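Local coordinates for protein cortical-lytic enzyme (Bacillus cereus, PDB 4S3J) that is an N-acetylglucosaminidase that breaks down spore cortex peptidoglycan during germination, probably recognising its muramic acid delta-lactam residues, at residues I28-L34 with Q44-V48; L122-T126 with K409-P413; M294-P298 with Q322-F327; E385-Q391 with F414-L420. One frame throughout, in Å; residues are numbered along the deposited sequence.

Contact 1 (I28-L34 with Q44-V48); sequences IVKDNGL and QALIV
Asn32, just past the end of helix 25-31, holds strand 45-49 with both halves of its side-chain amide, which closes a two-bond ring on the backbone of Ile47. Ile47 N donates to Asn32 OD1 at 2.8 Å, on a lone pair in the carbonyl plane, and Asn32 ND2 returns a bond of 2.9 Å to Ile47 O. Both are fairly straight, at 163° and 166°. The second N-H of ND2 goes back to Ile28 O in its own helix (2.9 Å), so three backbone partners fix the rotation of the amide. Water 1 adds a polar bridge between Asp31 OD2 and Ile47 O. The helix stops here in a Schellman motif, with Gly33 at positive phi and Leu34 N bonded to Val29 O.

The apolar contacts flank this clasp. Leu46 crosses Asn32 at about a right angle, setting CD2 3.7 Å from the amide carbon CG of Asn32, while Leu46 CD1 meets Ile28 CG2 at 4.3 Å. On the other flank Ile47 CG1 lies between its backbone N and carbonyl carbon (chi1 54°), and CD1 comes to 3.7 Å from Asp31 O.

Helix and strand belong to the first LysM domain. Val14 and Leu17 of helix 14-21 pack on Ile28, strand 3-7 pairs antiparallel with strand 45-49, and Ile47 faces helix 415-424 of the catalytic domain.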
loop_
_atom_site.group_PDB
_atom_site.type_symbol
_atom_site.label_atom_id
_atom_site.label_comp_id
_atom_site.label_asym_id
_atom_site.label_seq_id
_atom_site.Cartn_x
_atom_site.Cartn_y
_atom_site.Cartn_z
ATOM N N ILE A 28 -10.995 0.042 -22.030
ATOM C CA ILE A 28 -11.143 -0.907 -20.928
ATOM C C ILE A 28 -9.902 -1.800 -20.793
ATOM O O ILE A 28 -9.407 -2.049 -19.686
ATOM C CB ILE A 28 -12.390 -1.764 -21.122
ATOM C CG1 ILE A 28 -13.639 -0.866 -21.065
ATOM C CG2 ILE A 28 -12.473 -2.876 -20.057
ATOM C CD1 ILE A 28 -14.954 -1.586 -21.322
ATOM N N VAL A 29 -9.386 -2.272 -21.922
ATOM C CA VAL A 29 -8.201 -3.112 -21.907
ATOM C C VAL A 29 -7.010 -2.319 -21.330
ATOM O O VAL A 29 -6.299 -2.819 -20.465
ATOM C CB VAL A 29 -7.860 -3.634 -23.331
ATOM C CG1 VAL A 29 -6.477 -4.238 -23.371
ATOM C CG2 VAL A 29 -8.901 -4.660 -23.794
ATOM N N LYS A 30 -6.816 -1.084 -21.787
ATOM C CA LYS A 30 -5.660 -0.301 -21.353
ATOM C C LYS A 30 -5.748 0.043 -19.875
ATOM O O LYS A 30 -4.780 -0.153 -19.140
ATOM C CB LYS A 30 -5.526 0.987 -22.175
ATOM C CG LYS A 30 -4.264 1.799 -21.811
ATOM C CD LYS A 30 -4.243 3.206 -22.404
ATOM C CE LYS A 30 -3.819 3.206 -23.867
ATOM N NZ LYS A 30 -2.354 2.931 -24.025
ATOM N N ASP A 31 -6.895 0.563 -19.446
ATOM C CA ASP A 31 -7.061 1.011 -18.065
ATOM C C ASP A 31 -6.920 -0.103 -17.046
ATOM O O ASP A 31 -6.584 0.152 -15.888
ATOM C CB ASP A 31 -8.420 1.677 -17.867
ATOM C CG ASP A 31 -8.553 2.985 -18.616
ATOM O OD1 ASP A 31 -7.519 3.543 -19.043
ATOM O OD2 ASP A 31 -9.691 3.480 -18.736
ATOM N N ASN A 32 -7.199 -1.330 -17.458
ATOM C CA ASN A 32 -7.186 -2.454 -16.540
ATOM C C ASN A 32 -6.032 -3.424 -16.774
ATOM O O ASN A 32 -6.008 -4.510 -16.175
ATOM C CB ASN A 32 -8.524 -3.178 -16.642
ATOM C CG ASN A 32 -9.657 -2.332 -16.115
ATOM O OD1 ASN A 32 -9.865 -2.238 -14.916
ATOM N ND2 ASN A 32 -10.394 -1.695 -17.020
ATOM N N GLY A 33 -5.118 -3.045 -17.665
ATOM C CA GLY A 33 -3.943 -3.859 -17.940
ATOM C C GLY A 33 -4.311 -5.256 -18.385
ATOM O O GLY A 33 -3.685 -6.239 -17.990
ATOM N N LEU A 34 -5.351 -5.360 -19.202
ATOM C CA LEU A 34 -5.782 -6.655 -19.652
ATOM C C LEU A 34 -4.973 -7.154 -20.833
ATOM O O LEU A 34 -4.448 -6.375 -21.622
ATOM C CB LEU A 34 -7.250 -6.619 -20.076
ATOM C CG LEU A 34 -8.233 -6.083 -19.038
ATOM C CD1 LEU A 34 -9.646 -6.029 -19.634
ATOM C CD2 LEU A 34 -8.233 -6.953 -17.810
ATOM N N GLN A 44 -14.556 -10.095 -11.104
ATOM C CA GLN A 44 -13.403 -9.233 -11.374
ATOM C C GLN A 44 -13.850 -7.777 -11.303
ATOM O O GLN A 44 -14.945 -7.420 -11.737
ATOM C CB GLN A 44 -12.817 -9.576 -12.766
ATOM C CG GLN A 44 -11.661 -8.806 -13.227
ATOM C CD GLN A 44 -11.142 -9.252 -14.584
ATOM O OE1 GLN A 44 -11.680 -10.150 -15.273
ATOM N NE2 GLN A 44 -10.061 -8.646 -14.967
ATOM N N ALA A 45 -13.012 -6.926 -10.714
ATOM C CA ALA A 45 -13.314 -5.503 -10.622
ATOM C C ALA A 45 -12.547 -4.713 -11.659
ATOM O O ALA A 45 -11.306 -4.726 -11.662
ATOM C CB ALA A 45 -12.952 -4.978 -9.229
ATOM N N LEU A 46 -13.282 -4.000 -12.512
ATOM C CA LEU A 46 -12.696 -3.207 -13.575
ATOM C C LEU A 46 -12.964 -1.735 -13.300
ATOM O O LEU A 46 -13.951 -1.388 -12.617
ATOM C CB LEU A 46 -13.280 -3.551 -14.948
ATOM C CG LEU A 46 -13.103 -5.004 -15.399
ATOM C CD1 LEU A 46 -13.863 -5.217 -16.697
ATOM C CD2 LEU A 46 -11.652 -5.400 -15.530
ATOM N N ILE A 47 -12.113 -0.868 -13.843
ATOM C CA ILE A 47 -12.475 0.534 -13.915
ATOM C C ILE A 47 -12.949 0.825 -15.356
ATOM O O ILE A 47 -12.364 0.336 -16.360
ATOM C CB ILE A 47 -11.310 1.441 -13.444
ATOM C CG1 ILE A 47 -10.008 1.164 -14.185
ATOM C CG2 ILE A 47 -11.098 1.229 -11.945
ATOM C CD1 ILE A 47 -8.903 2.177 -13.831
ATOM N N VAL A 48 -14.065 1.561 -15.441
ATOM C CA VAL A 48 -14.754 1.867 -16.704
ATOM C C VAL A 48 -15.211 3.320 -16.736
ATOM O O VAL A 48 -15.647 3.855 -15.724
ATOM C CB VAL A 48 -15.996 0.962 -16.902
ATOM C CG1 VAL A 48 -16.781 1.335 -18.179
ATOM C CG2 VAL A 48 -15.594 -0.506 -16.940
HETATM O O HOH W 1 -11.756 1.618 -18.842
#

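Contact 2 (L122-T126 with K409-P413); sequences LVNAT and KIGLP
Ile410 and Gly411 meet Leu122, Ala125 and Thr126 where the TIM barrel of this family 18 glycosidase closes: the loop leaving strand 404-408 lies against helix 120-129, which follows the adjacent strand 104-111. The first shell is almost wholly apolar. Ile410 CG2 is the main probe, 3.8 Å from Ala125 CB and 3.7 Å from Thr126 OG1. That methyl reaches the helix because it stands anti to the backbone N of its residue, while CG1 (chi1 -67°) brings CD1 up on the same side of the hydroxyl, crossing Thr126 at about a right angle. From the preceding turn Leu122 sends CD1 alone to the loop, 3.6 Å from Ile410 O and 3.7 Å from Gly411 CA. Gly411, at a phi of 110°, has a bare CA against which this methyl can settle.

Further out, the backbone of Ile410 bonds to that of Tyr110, which ties the loop to strand 104-111, and a cis peptide precedes Lys409 as the chain leaves strand 404-408. Leu136 of strand 135-143 packs on both Ile410 and Thr126, closing the buried end of the contact, whereas Gly411 lies at its exposed end.

The Thr126 hydroxyl is itself held within the helix: OG1 donates to Leu122 O at 2.9 Å, tilted 30° from the carbonyl plane, on the opposite face from the Thr126 N bond to the same oxygen.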
loop_
_atom_site.group_PDB
_atom_site.type_symbol
_atom_site.label_atom_id
_atom_site.label_comp_id
_atom_site.label_asym_id
_atom_site.label_seq_id
_atom_site.Cartn_x
_atom_site.Cartn_y
_atom_site.Cartn_z
ATOM N N LEU A 122 11.608 -5.098 -13.285
ATOM C CA LEU A 122 11.439 -4.375 -12.042
ATOM C C LEU A 122 11.820 -2.897 -12.181
ATOM O O LEU A 122 11.151 -1.998 -11.633
ATOM C CB LEU A 122 12.268 -5.055 -10.973
ATOM C CG LEU A 122 11.883 -4.868 -9.515
ATOM C CD1 LEU A 122 10.404 -5.160 -9.266
ATOM C CD2 LEU A 122 12.762 -5.773 -8.645
ATOM N N VAL A 123 12.879 -2.626 -12.934
ATOM C CA VAL A 123 13.224 -1.243 -13.234
ATOM C C VAL A 123 12.106 -0.598 -14.067
ATOM O O VAL A 123 11.725 0.552 -13.840
ATOM C CB VAL A 123 14.579 -1.148 -13.951
ATOM C CG1 VAL A 123 14.901 0.295 -14.285
ATOM C CG2 VAL A 123 15.671 -1.733 -13.071
ATOM N N ASN A 124 11.525 -1.345 -15.004
ATOM C CA ASN A 124 10.428 -0.786 -15.788
ATOM C C ASN A 124 9.188 -0.494 -14.933
ATOM O O ASN A 124 8.530 0.522 -15.111
ATOM C CB ASN A 124 10.041 -1.730 -16.931
ATOM C CG ASN A 124 11.012 -1.671 -18.093
ATOM O OD1 ASN A 124 11.726 -0.688 -18.271
ATOM N ND2 ASN A 124 11.006 -2.712 -18.918
ATOM N N ALA A 125 8.880 -1.388 -13.997
ATOM C CA ALA A 125 7.756 -1.159 -13.097
ATOM C C ALA A 125 8.003 0.089 -12.252
ATOM O O ALA A 125 7.093 0.878 -12.027
ATOM C CB ALA A 125 7.531 -2.349 -12.210
ATOM N N THR A 126 9.243 0.280 -11.809
ATOM C CA THR A 126 9.574 1.444 -11.000
ATOM C C THR A 126 9.338 2.730 -11.800
ATOM O O THR A 126 8.774 3.700 -11.284
ATOM C CB THR A 126 11.043 1.390 -10.523
ATOM O OG1 THR A 126 11.265 0.194 -9.768
ATOM C CG2 THR A 126 11.386 2.597 -9.652
ATOM N N LYS A 409 4.654 -3.995 -2.657
ATOM C CA LYS A 409 5.870 -3.349 -3.146
ATOM C C LYS A 409 5.778 -3.291 -4.667
ATOM O O LYS A 409 4.916 -3.939 -5.268
ATOM C CB LYS A 409 7.140 -4.118 -2.726
ATOM C CG LYS A 409 7.161 -5.578 -3.205
ATOM C CD LYS A 409 8.528 -6.246 -2.934
ATOM C CE LYS A 409 8.495 -7.722 -3.269
ATOM N NZ LYS A 409 9.845 -8.366 -3.164
ATOM N N ILE A 410 6.679 -2.538 -5.283
ATOM C CA ILE A 410 6.792 -2.454 -6.735
ATOM C C ILE A 410 7.099 -3.839 -7.305
ATOM O O ILE A 410 7.857 -4.605 -6.726
ATOM C CB ILE A 410 7.881 -1.417 -7.114
ATOM C CG1 ILE A 410 7.429 -0.017 -6.702
ATOM C CG2 ILE A 410 8.212 -1.467 -8.624
ATOM C CD1 ILE A 410 8.530 1.025 -6.736
ATOM N N GLY A 411 6.466 -4.175 -8.433
ATOM C CA GLY A 411 6.703 -5.440 -9.107
ATOM C C GLY A 411 5.536 -6.405 -9.036
ATOM O O GLY A 411 5.690 -7.601 -9.345
ATOM N N LEU A 412 4.387 -5.875 -8.620
ATOM C CA LEU A 412 3.143 -6.633 -8.468
ATOM C C LEU A 412 2.019 -5.928 -9.229
ATOM O O LEU A 412 1.335 -5.055 -8.666
ATOM C CB LEU A 412 2.800 -6.743 -6.983
ATOM C CG LEU A 412 3.759 -7.618 -6.162
ATOM C CD1 LEU A 412 3.755 -7.199 -4.701
ATOM C CD2 LEU A 412 3.337 -9.083 -6.286
ATOM N N PRO A 413 1.873 -6.229 -10.528
ATOM C CA PRO A 413 0.944 -5.504 -11.403
ATOM C C PRO A 413 -0.467 -5.381 -10.820
ATOM O O PRO A 413 -1.058 -6.370 -10.356
ATOM C CB PRO A 413 0.929 -6.338 -12.677
ATOM C CG PRO A 413 2.278 -6.998 -12.714
ATOM C CD PRO A 413 2.676 -7.210 -11.270
#

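Contact 3 (M294-P298 with Q322-F327); sequences MAISP and QNLYGF
Ile296 presses its whole side chain against Asn323, Tyr325, Gly326 and Phe327. At the root, CB lies 3.7 Å from Asn323 ND2. The CG2 branch, anti to the backbone N, then sits over a face of the Asn323 amide, 3.4 Å from its CG, and also touches Tyr325 CE2. The other branch runs away from the asparagine: CG1 is 3.8 Å from Phe327 CD2, the two side chains crossing at about a right angle, and the terminal CD1 ends 4.1 Å from Gly326 CA.

In the TIM barrel these residues join the loop that leads from strand 278-281 into helix 299-312 to strand 318-330, toward the catalytic side: the Tyr325 side chain is about 11 Å from that of Glu220, the probable proton donor, and its OH bonds to Asp285.

The amide beneath CG2 is held at both ends. Ser297 OG donates to Asn323 OD1 at 2.8 Å, on a lone pair in the carbonyl plane. Asn323 ND2 donates to Tyr325 O at 2.9 Å, nearly along the C=O axis, and to Glu385 OE2 as well. Asn323 CB also lies 3.4 Å above the plane of the Tyr325 ring, offset toward the rim.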
loop_
_atom_site.group_PDB
_atom_site.type_symbol
_atom_site.label_atom_id
_atom_site.label_comp_id
_atom_site.label_asym_id
_atom_site.label_seq_id
_atom_site.Cartn_x
_atom_site.Cartn_y
_atom_site.Cartn_z
ATOM N N MET A 294 -6.657 -16.088 4.823
ATOM C CA MET A 294 -7.579 -15.038 5.249
ATOM C C MET A 294 -7.116 -13.716 4.618
ATOM O O MET A 294 -6.013 -13.643 4.065
ATOM C CB MET A 294 -7.632 -14.912 6.775
ATOM C CG MET A 294 -6.341 -14.475 7.360
ATOM S SD MET A 294 -6.394 -14.406 9.182
ATOM C CE MET A 294 -6.653 -16.135 9.569
ATOM N N ALA A 295 -7.956 -12.685 4.701
ATOM C CA ALA A 295 -7.599 -11.383 4.137
ATOM C C ALA A 295 -6.254 -10.887 4.695
ATOM O O ALA A 295 -6.008 -10.981 5.899
ATOM C CB ALA A 295 -8.663 -10.380 4.412
ATOM N N ILE A 296 -5.433 -10.308 3.828
ATOM C CA ILE A 296 -4.103 -9.835 4.224
ATOM C C ILE A 296 -4.202 -8.572 5.094
ATOM O O ILE A 296 -3.452 -8.425 6.064
ATOM C CB ILE A 296 -3.192 -9.564 2.980
ATOM C CG1 ILE A 296 -2.713 -10.870 2.322
ATOM C CG2 ILE A 296 -1.924 -8.812 3.362
ATOM C CD1 ILE A 296 -3.742 -11.648 1.664
ATOM N N SER A 297 -5.100 -7.658 4.747
ATOM C CA SER A 297 -5.249 -6.403 5.485
ATOM C C SER A 297 -6.728 -6.039 5.688
ATOM O O SER A 297 -7.244 -5.063 5.109
ATOM C CB SER A 297 -4.495 -5.289 4.755
ATOM O OG SER A 297 -4.914 -5.168 3.405
ATOM N N PRO A 298 -7.450 -6.840 6.496
ATOM C CA PRO A 298 -8.887 -6.630 6.722
ATOM C C PRO A 298 -9.148 -5.222 7.261
ATOM O O PRO A 298 -8.389 -4.766 8.109
ATOM C CB PRO A 298 -9.238 -7.708 7.750
ATOM C CG PRO A 298 -7.945 -8.004 8.430
ATOM C CD PRO A 298 -6.908 -7.901 7.360
ATOM N N GLN A 322 0.108 -0.459 2.930
ATOM C CA GLN A 322 -0.815 -1.191 2.076
ATOM C C GLN A 322 -0.085 -2.217 1.225
ATOM O O GLN A 322 0.781 -1.865 0.440
ATOM C CB GLN A 322 -1.572 -0.225 1.174
ATOM C CG GLN A 322 -2.570 -0.906 0.250
ATOM C CD GLN A 322 -3.687 -1.612 1.015
ATOM O OE1 GLN A 322 -4.303 -1.035 1.917
ATOM N NE2 GLN A 322 -3.942 -2.872 0.662
ATOM N N ASN A 323 -0.488 -3.475 1.353
ATOM C CA ASN A 323 0.025 -4.549 0.517
ATOM C C ASN A 323 -0.545 -4.453 -0.889
ATOM O O ASN A 323 -1.734 -4.133 -1.059
ATOM C CB ASN A 323 -0.340 -5.908 1.123
ATOM C CG ASN A 323 -1.831 -6.045 1.356
ATOM O OD1 ASN A 323 -2.407 -5.334 2.203
ATOM N ND2 ASN A 323 -2.486 -6.906 0.576
ATOM N N LEU A 324 0.285 -4.743 -1.884
ATOM C CA LEU A 324 -0.219 -4.914 -3.248
ATOM C C LEU A 324 -0.365 -6.406 -3.589
ATOM O O LEU A 324 -1.023 -6.764 -4.584
ATOM C CB LEU A 324 0.707 -4.206 -4.245
ATOM C CG LEU A 324 0.677 -2.668 -4.178
ATOM C CD1 LEU A 324 1.764 -2.093 -5.090
ATOM C CD2 LEU A 324 -0.675 -2.164 -4.581
ATOM N N TYR A 325 0.213 -7.265 -2.752
ATOM C CA TYR A 325 0.184 -8.708 -2.969
ATOM C C TYR A 325 -1.007 -9.378 -2.296
ATOM O O TYR A 325 -1.552 -8.871 -1.310
ATOM C CB TYR A 325 1.481 -9.348 -2.435
ATOM C CG TYR A 325 1.724 -9.005 -0.975
ATOM C CD1 TYR A 325 2.410 -7.840 -0.612
ATOM C CD2 TYR A 325 1.252 -9.827 0.053
ATOM C CE1 TYR A 325 2.603 -7.509 0.715
ATOM C CE2 TYR A 325 1.460 -9.496 1.395
ATOM C CZ TYR A 325 2.133 -8.340 1.709
ATOM O OH TYR A 325 2.311 -8.004 3.016
ATOM N N GLY A 326 -1.393 -10.535 -2.841
ATOM C CA GLY A 326 -2.247 -11.478 -2.153
ATOM C C GLY A 326 -1.452 -12.764 -1.965
ATOM O O GLY A 326 -0.253 -12.807 -2.287
ATOM N N PHE A 327 -2.112 -13.812 -1.464
ATOM C CA PHE A 327 -1.482 -15.133 -1.335
ATOM C C PHE A 327 -2.401 -16.222 -1.863
ATOM O O PHE A 327 -3.630 -16.106 -1.794
ATOM C CB PHE A 327 -1.133 -15.456 0.116
ATOM C CG PHE A 327 0.010 -14.640 0.672
ATOM C CD1 PHE A 327 1.298 -14.815 0.203
ATOM C CD2 PHE A 327 -0.229 -13.712 1.649
ATOM C CE1 PHE A 327 2.358 -14.056 0.723
ATOM C CE2 PHE A 327 0.807 -12.948 2.176
ATOM C CZ PHE A 327 2.104 -13.127 1.702
#

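Contact 4 (E385-Q391 with F414-L420); sequences EDARSIQ and FPQNWRL
Two neighbouring outer helices of the TIM barrel, 387-400 and 415-424, pack here around the Phe414 ring, which plugs the start of the first helix beside its capping box. The axes of segments 387-391 and 415-420 run in roughly the same direction, 9.6 Å apart at closest approach and crossing at -36°. Phe414 CG is anti to its backbone N (chi1 -174°), which throws the ring across to the other segment. There the ring is sandwiched: Asn417 CB sits 3.6 Å above the centre of one face, and Glu385 O lies over the opposite face, toward the rim. The leading edge meets backbone, with CZ 3.4 Å from Asp386 C, while Ile390 CG1 approaches CZ at 3.5 Å.

Farther along, Ile390 CG2 is 3.4 Å from Asn417 OD1, and Ala387 CB fits against Leu420 CD1 at 3.7 Å. The small alanine lets the backbones come closest here, opposite Gln416.

Asp386 caps helix 387-400. Its OD1 accepts weak bonds from Arg388 N and Ser389 N, and Ser389 OG takes a weak one in return from Asp386 N. Both NE and NH2 of Arg388 converge on OD2 of the same aspartate, a salt bridge of 2.8 Å at Arg388 NH2, which probably keeps the carboxylate ionised and oriented.

On the barrel side, Leu324 of strand 318-330 backs Phe414 and Asn417. On the other, Ile5 of strand 3-7 packs on Ala387 and Gln391, and Ala45 of strand 45-49 touches Asp386 and Arg388, so the LysM domain lies directly against this pair of helices.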
loop_
_atom_site.group_PDB
_atom_site.type_symbol
_atom_site.label_atom_id
_atom_site.label_comp_id
_atom_site.label_asym_id
_atom_site.label_seq_id
_atom_site.Cartn_x
_atom_site.Cartn_y
_atom_site.Cartn_z
ATOM N N GLU A 385 -5.909 -8.290 -3.509
ATOM C CA GLU A 385 -6.332 -6.894 -3.505
ATOM C C GLU A 385 -6.901 -6.548 -4.868
ATOM O O GLU A 385 -6.334 -6.954 -5.891
ATOM C CB GLU A 385 -5.163 -5.973 -3.195
ATOM C CG GLU A 385 -4.480 -6.195 -1.846
ATOM C CD GLU A 385 -5.349 -5.751 -0.676
ATOM O OE1 GLU A 385 -6.154 -4.797 -0.840
ATOM O OE2 GLU A 385 -5.250 -6.376 0.396
ATOM N N ASP A 386 -8.000 -5.782 -4.911
ATOM C CA ASP A 386 -8.510 -5.294 -6.193
ATOM C C ASP A 386 -9.084 -3.886 -6.046
ATOM O O ASP A 386 -8.971 -3.267 -4.981
ATOM C CB ASP A 386 -9.553 -6.248 -6.827
ATOM C CG ASP A 386 -10.910 -6.273 -6.110
ATOM O OD1 ASP A 386 -11.187 -5.449 -5.213
ATOM O OD2 ASP A 386 -11.741 -7.142 -6.497
ATOM N N ALA A 387 -9.689 -3.371 -7.123
ATOM C CA ALA A 387 -10.124 -1.980 -7.129
ATOM C C ALA A 387 -11.138 -1.665 -6.021
ATOM O O ALA A 387 -11.142 -0.547 -5.466
ATOM C CB ALA A 387 -10.697 -1.615 -8.496
ATOM N N ARG A 388 -11.998 -2.629 -5.705
ATOM C CA ARG A 388 -13.015 -2.423 -4.681
ATOM C C ARG A 388 -12.383 -2.187 -3.314
ATOM O O ARG A 388 -12.762 -1.238 -2.606
ATOM C CB ARG A 388 -13.970 -3.620 -4.606
ATOM C CG ARG A 388 -14.826 -3.776 -5.871
ATOM C CD ARG A 388 -15.576 -5.089 -5.905
ATOM N NE ARG A 388 -14.683 -6.245 -6.035
ATOM C CZ ARG A 388 -15.097 -7.489 -6.267
ATOM N NH1 ARG A 388 -16.392 -7.742 -6.404
ATOM N NH2 ARG A 388 -14.212 -8.477 -6.367
ATOM N N SER A 389 -11.457 -3.066 -2.919
ATOM C CA SER A 389 -10.913 -2.986 -1.563
ATOM C C SER A 389 -9.950 -1.803 -1.463
ATOM O O SER A 389 -9.914 -1.129 -0.435
ATOM C CB SER A 389 -10.263 -4.341 -1.086
ATOM O OG SER A 389 -9.165 -4.977 -1.820
ATOM N N ILE A 390 -9.222 -1.483 -2.521
ATOM C CA ILE A 390 -8.368 -0.285 -2.477
ATOM C C ILE A 390 -9.229 0.987 -2.362
ATOM O O ILE A 390 -8.895 1.909 -1.613
ATOM C CB ILE A 390 -7.437 -0.194 -3.709
ATOM C CG1 ILE A 390 -6.353 -1.278 -3.613
ATOM C CG2 ILE A 390 -6.764 1.165 -3.808
ATOM C CD1 ILE A 390 -5.331 -1.054 -2.462
ATOM N N GLN A 391 -10.361 1.045 -3.059
ATOM C CA GLN A 391 -11.261 2.188 -2.878
ATOM C C GLN A 391 -11.764 2.281 -1.434
ATOM O O GLN A 391 -11.831 3.381 -0.872
ATOM C CB GLN A 391 -12.430 2.121 -3.866
ATOM C CG GLN A 391 -13.333 3.358 -3.853
ATOM C CD GLN A 391 -12.603 4.634 -4.225
ATOM O OE1 GLN A 391 -12.145 4.799 -5.357
ATOM N NE2 GLN A 391 -12.458 5.540 -3.255
ATOM N N PHE A 414 -0.990 -4.154 -10.892
ATOM C CA PHE A 414 -2.271 -3.773 -10.317
ATOM C C PHE A 414 -2.593 -2.370 -10.847
ATOM O O PHE A 414 -2.562 -1.371 -10.116
ATOM C CB PHE A 414 -2.187 -3.835 -8.783
ATOM C CG PHE A 414 -3.485 -3.598 -8.047
ATOM C CD1 PHE A 414 -4.690 -3.350 -8.700
ATOM C CD2 PHE A 414 -3.482 -3.628 -6.662
ATOM C CE1 PHE A 414 -5.861 -3.119 -7.953
ATOM C CE2 PHE A 414 -4.629 -3.405 -5.925
ATOM C CZ PHE A 414 -5.823 -3.153 -6.565
ATOM N N PRO A 415 -2.898 -2.281 -12.147
ATOM C CA PRO A 415 -2.993 -0.951 -12.776
ATOM C C PRO A 415 -4.093 -0.086 -12.174
ATOM O O PRO A 415 -3.969 1.129 -12.106
ATOM C CB PRO A 415 -3.319 -1.252 -14.248
ATOM C CG PRO A 415 -3.307 -2.720 -14.401
ATOM C CD PRO A 415 -3.177 -3.395 -13.075
ATOM N N GLN A 416 -5.171 -0.720 -11.734
ATOM C CA GLN A 416 -6.300 0.031 -11.219
ATOM C C GLN A 416 -5.934 0.781 -9.944
ATOM O O GLN A 416 -6.497 1.825 -9.656
ATOM C CB GLN A 416 -7.485 -0.882 -10.949
ATOM C CG GLN A 416 -7.974 -1.617 -12.165
ATOM C CD GLN A 416 -7.362 -2.979 -12.344
ATOM O OE1 GLN A 416 -6.327 -3.311 -11.754
ATOM N NE2 GLN A 416 -7.992 -3.786 -13.186
ATOM N N ASN A 417 -5.012 0.238 -9.148
ATOM C CA ASN A 417 -4.616 0.933 -7.935
ATOM C C ASN A 417 -4.061 2.325 -8.234
ATOM O O ASN A 417 -4.421 3.318 -7.576
ATOM C CB ASN A 417 -3.583 0.101 -7.166
ATOM C CG ASN A 417 -2.966 0.875 -6.032
ATOM O OD1 ASN A 417 -3.649 1.172 -5.041
ATOM N ND2 ASN A 417 -1.696 1.246 -6.173
ATOM N N TRP A 418 -3.182 2.405 -9.226
ATOM C CA TRP A 418 -2.492 3.651 -9.509
ATOM C C TRP A 418 -3.433 4.665 -10.164
ATOM O O TRP A 418 -3.425 5.839 -9.804
ATOM C CB TRP A 418 -1.255 3.357 -10.362
ATOM C CG TRP A 418 -0.362 2.384 -9.636
ATOM C CD1 TRP A 418 -0.162 1.072 -9.927
ATOM C CD2 TRP A 418 0.396 2.651 -8.448
ATOM N NE1 TRP A 418 0.702 0.502 -9.007
ATOM C CE2 TRP A 418 1.046 1.451 -8.083
ATOM C CE3 TRP A 418 0.596 3.786 -7.666
ATOM C CZ2 TRP A 418 1.884 1.371 -6.972
ATOM C CZ3 TRP A 418 1.422 3.695 -6.565
ATOM C CH2 TRP A 418 2.055 2.504 -6.237
ATOM N N ARG A 419 -4.300 4.197 -11.053
ATOM C CA ARG A 419 -5.290 5.082 -11.652
ATOM C C ARG A 419 -6.264 5.597 -10.591
ATOM O O ARG A 419 -6.610 6.771 -10.591
ATOM C CB ARG A 419 -6.042 4.383 -12.780
ATOM C CG ARG A 419 -7.154 5.257 -13.365
ATOM C CD ARG A 419 -6.587 6.505 -14.040
ATOM N NE ARG A 419 -7.632 7.365 -14.594
ATOM C CZ ARG A 419 -8.153 7.230 -15.813
ATOM N NH1 ARG A 419 -7.758 6.239 -16.610
ATOM N NH2 ARG A 419 -9.098 8.068 -16.224
ATOM N N LEU A 420 -6.726 4.732 -9.697
ATOM C CA LEU A 420 -7.659 5.171 -8.670
ATOM C C LEU A 420 -6.996 6.139 -7.692
ATOM O O LEU A 420 -7.646 7.029 -7.162
ATOM C CB LEU A 420 -8.252 3.973 -7.934
ATOM C CG LEU A 420 -9.277 3.175 -8.743
ATOM C CD1 LEU A 420 -9.586 1.890 -8.002
ATOM C CD2 LEU A 420 -10.523 3.986 -9.008
#

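Contacts 3 and 4 are buried throughout and contact 1 largely so, whereas contact 2 is partly open at its glycine. Contact 1 is internal to a LysM domain; the others belong to the barrel. Contacts 1 and 4 touch, Gln416 NE2 reaching Asn32 OD1 at 3.0 Å, and so join the two domains. Contact 4 also meets contact 3, through Glu385 and the packing of Phe414 on Leu324, while its segment 414-420 continues directly from 409-413 of contact 2. In chemistry, contacts 1 and 3 each centre on an asparagine amide bonded across the interface; contacts 2 and 4 join theirs by van der Waals packing, their polar groups bonding within a segment or elsewhere in the chain.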